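Local coordinates for protein metallo-carboxypeptidase (Pseudomonas aeruginosa, PDB 4A39) that is a zinc-dependent carboxypeptidase of the M14 family that probably removes C-terminal residues from peptides and serves as a model for mammalian cytosolic carboxypeptidases, at residues I40-D43 with H48-W51; A327-A332 with V336-D341. One frame throughout, in Å; residues are numbered along the deposited sequence.

Contact 1 (I40-D43 with H48-W51); sequences IRPD and HFQW
P42 and F49 bring their CA atoms to 4.8 Å where two irregular stretches of one loop, 40-43 and 48-51, run past each other with end-to-end directions 125° apart. One backbone bond joins them: D43 N donates to H48 O over 2.8 Å. The same oxygen receives a CA-H...O contact from P42 CA at 3.4 Å.

F49 carries the apolar half of the contact. Its CG sits between the backbone N and the carbonyl carbon (chi1 71°), a rotation that turns one face of the ring toward 40-43, with I40 O above it. At the CD1 side of the ring, I40 CB comes to 3.5 Å from F49 CD1. On the D43 side, P42 runs alongside F49, P42 CG reaching F49 CD2 at 4.1 Å. With CG2 anti to its backbone N, I40 also sets that methyl 3.3 Å from W51 O.

The D43 carboxylate crosses H48 obliquely, and its OD2 comes within 3.8 Å of H48 CB. Its polar partners lie elsewhere: OD1 accepts from L230 N, and OD2 from the backbone N atoms of R231 and T232. A buried carboxylate is thereby satisfied by three amides. One of them belongs to R231, whose guanidinium group bonds the inhibitor, a placement consistent with a second-shell position for D43 behind it.

The whole arrangement belongs to the connection between strands 36-39 and 53-57 of the N-terminal domain, where F49 pairs its backbone with A76 and D43 reaches across to a loop of the peptidase domain.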
loop_
_atom_site.group_PDB
_atom_site.type_symbol
_atom_site.label_atom_id
_atom_site.label_comp_id
_atom_site.label_asym_id
_atom_site.label_seq_id
_atom_site.Cartn_x
_atom_site.Cartn_y
_atom_site.Cartn_z
ATOM N N ILE A 40 -14.377 14.186 5.845
ATOM C CA ILE A 40 -13.174 13.771 5.141
ATOM C C ILE A 40 -13.000 14.722 3.960
ATOM O O ILE A 40 -13.978 15.141 3.328
ATOM C CB ILE A 40 -13.302 12.307 4.647
ATOM C CG1 ILE A 40 -13.622 11.394 5.836
ATOM C CG2 ILE A 40 -11.996 11.854 3.984
ATOM C CD1 ILE A 40 -13.905 9.946 5.451
ATOM N N ARG A 41 -11.754 15.085 3.679
ATOM C CA ARG A 41 -11.445 16.004 2.587
ATOM C C ARG A 41 -11.159 15.282 1.270
ATOM O O ARG A 41 -10.389 14.320 1.232
ATOM C CB ARG A 41 -10.228 16.856 2.956
ATOM C CG ARG A 41 -9.920 17.988 1.980
ATOM C CD ARG A 41 -8.416 18.217 1.887
ATOM N NE ARG A 41 -7.778 17.203 1.051
ATOM C CZ ARG A 41 -6.697 16.509 1.392
ATOM N NH1 ARG A 41 -6.113 16.707 2.570
ATOM N NH2 ARG A 41 -6.201 15.610 0.551
ATOM N N PRO A 42 -11.776 15.735 0.168
ATOM C CA PRO A 42 -11.537 15.097 -1.133
ATOM C C PRO A 42 -10.091 15.318 -1.591
ATOM O O PRO A 42 -9.420 16.239 -1.127
ATOM C CB PRO A 42 -12.528 15.805 -2.053
ATOM C CG PRO A 42 -13.657 16.167 -1.117
ATOM C CD PRO A 42 -12.907 16.677 0.086
ATOM N N ASP A 43 -9.620 14.473 -2.503
ATOM C CA ASP A 43 -8.259 14.588 -3.035
ATOM C C ASP A 43 -7.968 15.985 -3.600
ATOM O O ASP A 43 -8.881 16.701 -4.018
ATOM C CB ASP A 43 -8.041 13.539 -4.130
ATOM C CG ASP A 43 -7.764 12.154 -3.569
ATOM O OD1 ASP A 43 -7.832 11.987 -2.333
ATOM O OD2 ASP A 43 -7.475 11.235 -4.369
ATOM N N HIS A 48 -12.363 11.851 -5.225
ATOM C CA HIS A 48 -12.144 10.745 -4.295
ATOM C C HIS A 48 -11.788 11.108 -2.866
ATOM O O HIS A 48 -11.135 12.110 -2.603
ATOM C CB HIS A 48 -11.015 9.830 -4.781
ATOM C CG HIS A 48 -11.111 9.438 -6.218
ATOM N ND1 HIS A 48 -10.651 10.240 -7.241
ATOM C CD2 HIS A 48 -11.590 8.315 -6.804
ATOM C CE1 HIS A 48 -10.843 9.626 -8.396
ATOM N NE2 HIS A 48 -11.410 8.458 -8.158
ATOM N N PHE A 49 -12.218 10.253 -1.947
ATOM C CA PHE A 49 -11.868 10.381 -0.545
ATOM C C PHE A 49 -12.313 9.163 0.238
ATOM O O PHE A 49 -13.275 8.486 -0.131
ATOM C CB PHE A 49 -12.416 11.669 0.103
ATOM C CG PHE A 49 -13.909 11.692 0.318
ATOM C CD1 PHE A 49 -14.466 11.210 1.502
ATOM C CD2 PHE A 49 -14.750 12.278 -0.619
ATOM C CE1 PHE A 49 -15.836 11.321 1.747
ATOM C CE2 PHE A 49 -16.117 12.394 -0.385
ATOM C CZ PHE A 49 -16.664 11.918 0.801
ATOM N N GLN A 50 -11.558 8.873 1.291
ATOM C CA GLN A 50 -11.831 7.765 2.201
ATOM C C GLN A 50 -10.795 7.844 3.317
ATOM O O GLN A 50 -11.131 7.716 4.491
ATOM C CB GLN A 50 -11.727 6.412 1.492
ATOM C CG GLN A 50 -12.201 5.245 2.361
ATOM C CD GLN A 50 -13.536 4.664 1.917
ATOM O OE1 GLN A 50 -14.251 5.253 1.105
ATOM N NE2 GLN A 50 -13.879 3.498 2.460
ATOM N N TRP A 51 -9.537 8.059 2.937
ATOM C CA TRP A 51 -8.447 8.181 3.900
ATOM C C TRP A 51 -8.621 9.422 4.772
ATOM O O TRP A 51 -8.992 10.487 4.284
ATOM C CB TRP A 51 -7.092 8.249 3.167
ATOM C CG TRP A 51 -5.948 8.716 4.036
ATOM C CD1 TRP A 51 -5.537 10.008 4.230
ATOM C CD2 TRP A 51 -5.119 7.901 4.876
ATOM N NE1 TRP A 51 -4.508 10.045 5.140
ATOM C CE2 TRP A 51 -4.233 8.767 5.556
ATOM C CE3 TRP A 51 -5.043 6.523 5.127
ATOM C CZ2 TRP A 51 -3.279 8.299 6.470
ATOM C CZ3 TRP A 51 -4.095 6.057 6.039
ATOM C CH2 TRP A 51 -3.226 6.945 6.698
#

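Contact 2 (A327-A332 with V336-D341); sequences ANLALA and VGQTYD. With GEM ((2-guanidinoethylmercapto)succinic acid), chain D.
L329 and Q338 cross at about a right angle, the forked end of the leucine meeting the end of the glutamine chain. Q338 is extended, with CG anti to the backbone N (chi1 -174°) and CD anti again beyond it, so the chain reaches from the helix back to the turn before it. There L329 CD2 approaches Q338 CD at 4.0 Å, while N289 and P290 touch the same glutamine from a neighbouring loop.

Deeper in the protein the contact is a helical one. V336 N donates to A332 O at 2.9 Å in a nearly straight bond (166° at the hydrogen), and V336 CG2, beside its own backbone N, comes to 3.2 Å from that oxygen. The A332 and V336 side chains both touch F269 of strand 268-275.

The turn is held from within: N328 OD1 accepts from A330 N at 3.0 Å, the donor standing above the carbonyl plane. At the N-cap position, the end of the L331 side chain leads away from 336-341, bringing CD2 to 3.4 Å from C1, the guanidinium carbon of the inhibitor. Just after it, A332 N is bound by N240, whose side-chain nitrogen also holds the inhibitor.

An Asx turn overlapping a type I beta turn thus leads into the first turn of helix 332-340, and its N-cap residue, L331, forms part of the ligand pocket of an M14 zinc carboxypeptidase.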
loop_
_atom_site.group_PDB
_atom_site.type_symbol
_atom_site.label_atom_id
_atom_site.label_comp_id
_atom_site.label_asym_id
_atom_site.label_seq_id
_atom_site.Cartn_x
_atom_site.Cartn_y
_atom_site.Cartn_z
ATOM N N ALA A 327 -9.277 -8.142 -19.722
ATOM C CA ALA A 327 -8.573 -7.321 -18.749
ATOM C C ALA A 327 -8.444 -5.873 -19.208
ATOM O O ALA A 327 -8.523 -5.573 -20.402
ATOM C CB ALA A 327 -7.191 -7.901 -18.475
ATOM N N ASN A 328 -8.269 -4.983 -18.238
ATOM C CA ASN A 328 -8.083 -3.565 -18.504
ATOM C C ASN A 328 -6.567 -3.368 -18.470
ATOM O O ASN A 328 -5.955 -3.426 -17.401
ATOM C CB ASN A 328 -8.747 -2.727 -17.406
ATOM C CG ASN A 328 -8.588 -1.234 -17.631
ATOM O OD1 ASN A 328 -7.851 -0.801 -18.514
ATOM N ND2 ASN A 328 -9.279 -0.437 -16.821
ATOM N N LEU A 329 -5.962 -3.157 -19.635
ATOM C CA LEU A 329 -4.514 -2.977 -19.711
ATOM C C LEU A 329 -3.996 -1.643 -19.183
ATOM O O LEU A 329 -2.798 -1.373 -19.249
ATOM C CB LEU A 329 -4.019 -3.200 -21.146
ATOM C CG LEU A 329 -3.984 -4.663 -21.605
ATOM C CD1 LEU A 329 -3.600 -4.735 -23.075
ATOM C CD2 LEU A 329 -2.984 -5.448 -20.759
ATOM N N ALA A 330 -4.889 -0.815 -18.651
ATOM C CA ALA A 330 -4.484 0.472 -18.093
ATOM C C ALA A 330 -3.892 0.258 -16.699
ATOM O O ALA A 330 -3.199 1.129 -16.172
ATOM C CB ALA A 330 -5.678 1.416 -18.017
ATOM N N LEU A 331 -4.177 -0.903 -16.108
ATOM C CA LEU A 331 -3.657 -1.252 -14.783
ATOM C C LEU A 331 -2.236 -1.782 -14.911
ATOM O O LEU A 331 -1.926 -2.520 -15.841
ATOM C CB LEU A 331 -4.521 -2.328 -14.122
ATOM C CG LEU A 331 -5.880 -1.908 -13.554
ATOM C CD1 LEU A 331 -6.767 -1.331 -14.649
ATOM C CD2 LEU A 331 -6.536 -3.129 -12.918
ATOM N N ALA A 332 -1.382 -1.416 -13.960
ATOM C CA ALA A 332 0.016 -1.835 -13.968
ATOM C C ALA A 332 0.222 -3.344 -14.030
ATOM O O ALA A 332 1.033 -3.833 -14.817
ATOM C CB ALA A 332 0.734 -1.267 -12.745
ATOM N N VAL A 336 2.155 -4.504 -17.390
ATOM C CA VAL A 336 3.517 -5.010 -17.255
ATOM C C VAL A 336 3.558 -6.502 -17.557
ATOM O O VAL A 336 4.423 -6.977 -18.297
ATOM C CB VAL A 336 4.067 -4.752 -15.831
ATOM C CG1 VAL A 336 5.490 -5.286 -15.706
ATOM C CG2 VAL A 336 4.048 -3.259 -15.538
ATOM N N GLY A 337 2.607 -7.236 -16.990
ATOM C CA GLY A 337 2.553 -8.668 -17.212
ATOM C C GLY A 337 2.513 -9.041 -18.682
ATOM O O GLY A 337 3.186 -9.982 -19.107
ATOM N N GLN A 338 1.726 -8.308 -19.461
ATOM C CA GLN A 338 1.604 -8.596 -20.885
ATOM C C GLN A 338 2.764 -8.055 -21.704
ATOM O O GLN A 338 3.262 -8.727 -22.605
ATOM C CB GLN A 338 0.293 -8.030 -21.430
ATOM C CG GLN A 338 0.034 -8.411 -22.880
ATOM C CD GLN A 338 -1.394 -8.147 -23.293
ATOM O OE1 GLN A 338 -1.714 -7.088 -23.835
ATOM N NE2 GLN A 338 -2.268 -9.101 -23.016
ATOM N N THR A 339 3.201 -6.843 -21.390
ATOM C CA THR A 339 4.294 -6.230 -22.134
ATOM C C THR A 339 5.590 -7.011 -21.994
ATOM O O THR A 339 6.371 -7.107 -22.945
ATOM C CB THR A 339 4.525 -4.775 -21.673
ATOM O OG1 THR A 339 3.332 -4.013 -21.898
ATOM C CG2 THR A 339 5.674 -4.138 -22.448
ATOM N N TYR A 340 5.805 -7.594 -20.818
ATOM C CA TYR A 340 7.028 -8.343 -20.558
ATOM C C TYR A 340 6.854 -9.853 -20.420
ATOM O O TYR A 340 7.835 -10.572 -20.200
ATOM C CB TYR A 340 7.714 -7.754 -19.320
ATOM C CG TYR A 340 8.149 -6.327 -19.555
ATOM C CD1 TYR A 340 9.313 -6.046 -20.269
ATOM C CD2 TYR A 340 7.350 -5.258 -19.153
ATOM C CE1 TYR A 340 9.668 -4.737 -20.584
ATOM C CE2 TYR A 340 7.695 -3.941 -19.464
ATOM C CZ TYR A 340 8.852 -3.691 -20.180
ATOM O OH TYR A 340 9.191 -2.399 -20.510
ATOM N N ASP A 341 5.618 -10.326 -20.576
ATOM C CA ASP A 341 5.305 -11.754 -20.482
ATOM C C ASP A 341 5.873 -12.338 -19.188
ATOM O O ASP A 341 6.543 -13.373 -19.198
ATOM C CB ASP A 341 5.892 -12.495 -21.689
ATOM C CG ASP A 341 5.461 -13.951 -21.753
ATOM O OD1 ASP A 341 4.369 -14.279 -21.238
ATOM O OD2 ASP A 341 6.218 -14.765 -22.331
HETATM C C8 GEM D . -7.037 -2.023 -8.034
HETATM S S7 GEM D . -5.311 -2.622 -8.130
HETATM C C6 GEM D . -5.543 -4.157 -9.098
HETATM C C5 GEM D . -6.907 -4.829 -8.913
HETATM N N3 GEM D . -7.962 -4.038 -9.560
HETATM C C1 GEM D . -8.620 -4.549 -10.600
HETATM N N4 GEM D . -8.303 -5.762 -11.045
HETATM N N2 GEM D . -9.581 -3.854 -11.201
HETATM C C9 GEM D . -7.182 -0.625 -8.641
HETATM O O14 GEM D . -6.179 -0.128 -9.202
HETATM O O15 GEM D . -8.299 -0.080 -8.530
HETATM C C10 GEM D . -7.543 -2.040 -6.590
HETATM C C11 GEM D . -6.725 -1.113 -5.687
HETATM O O12 GEM D . -6.263 -1.599 -4.631
HETATM O O13 GEM D . -6.593 0.069 -6.065
#

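In the fold
From the N terminus, the chain first leaves strand 36-39 and doubles back in contact 1, closing a short loop before strand 53-57 begins. It then completes the N-terminal domain and builds much of the peptidase domain before contact 2 joins the turn at 328-331 and the start of helix 332-340 to the rest of that helix, the intervening residues being helical, just ahead of strand 343-350. The two follow in series, neither nested nor crossed, with centres 28 Å apart and nearest atoms about 13 Å apart. Their common ground is the active site: contact 1 approaches it from the N-terminal domain through the backbone of R231, and contact 2 borders it directly through L331.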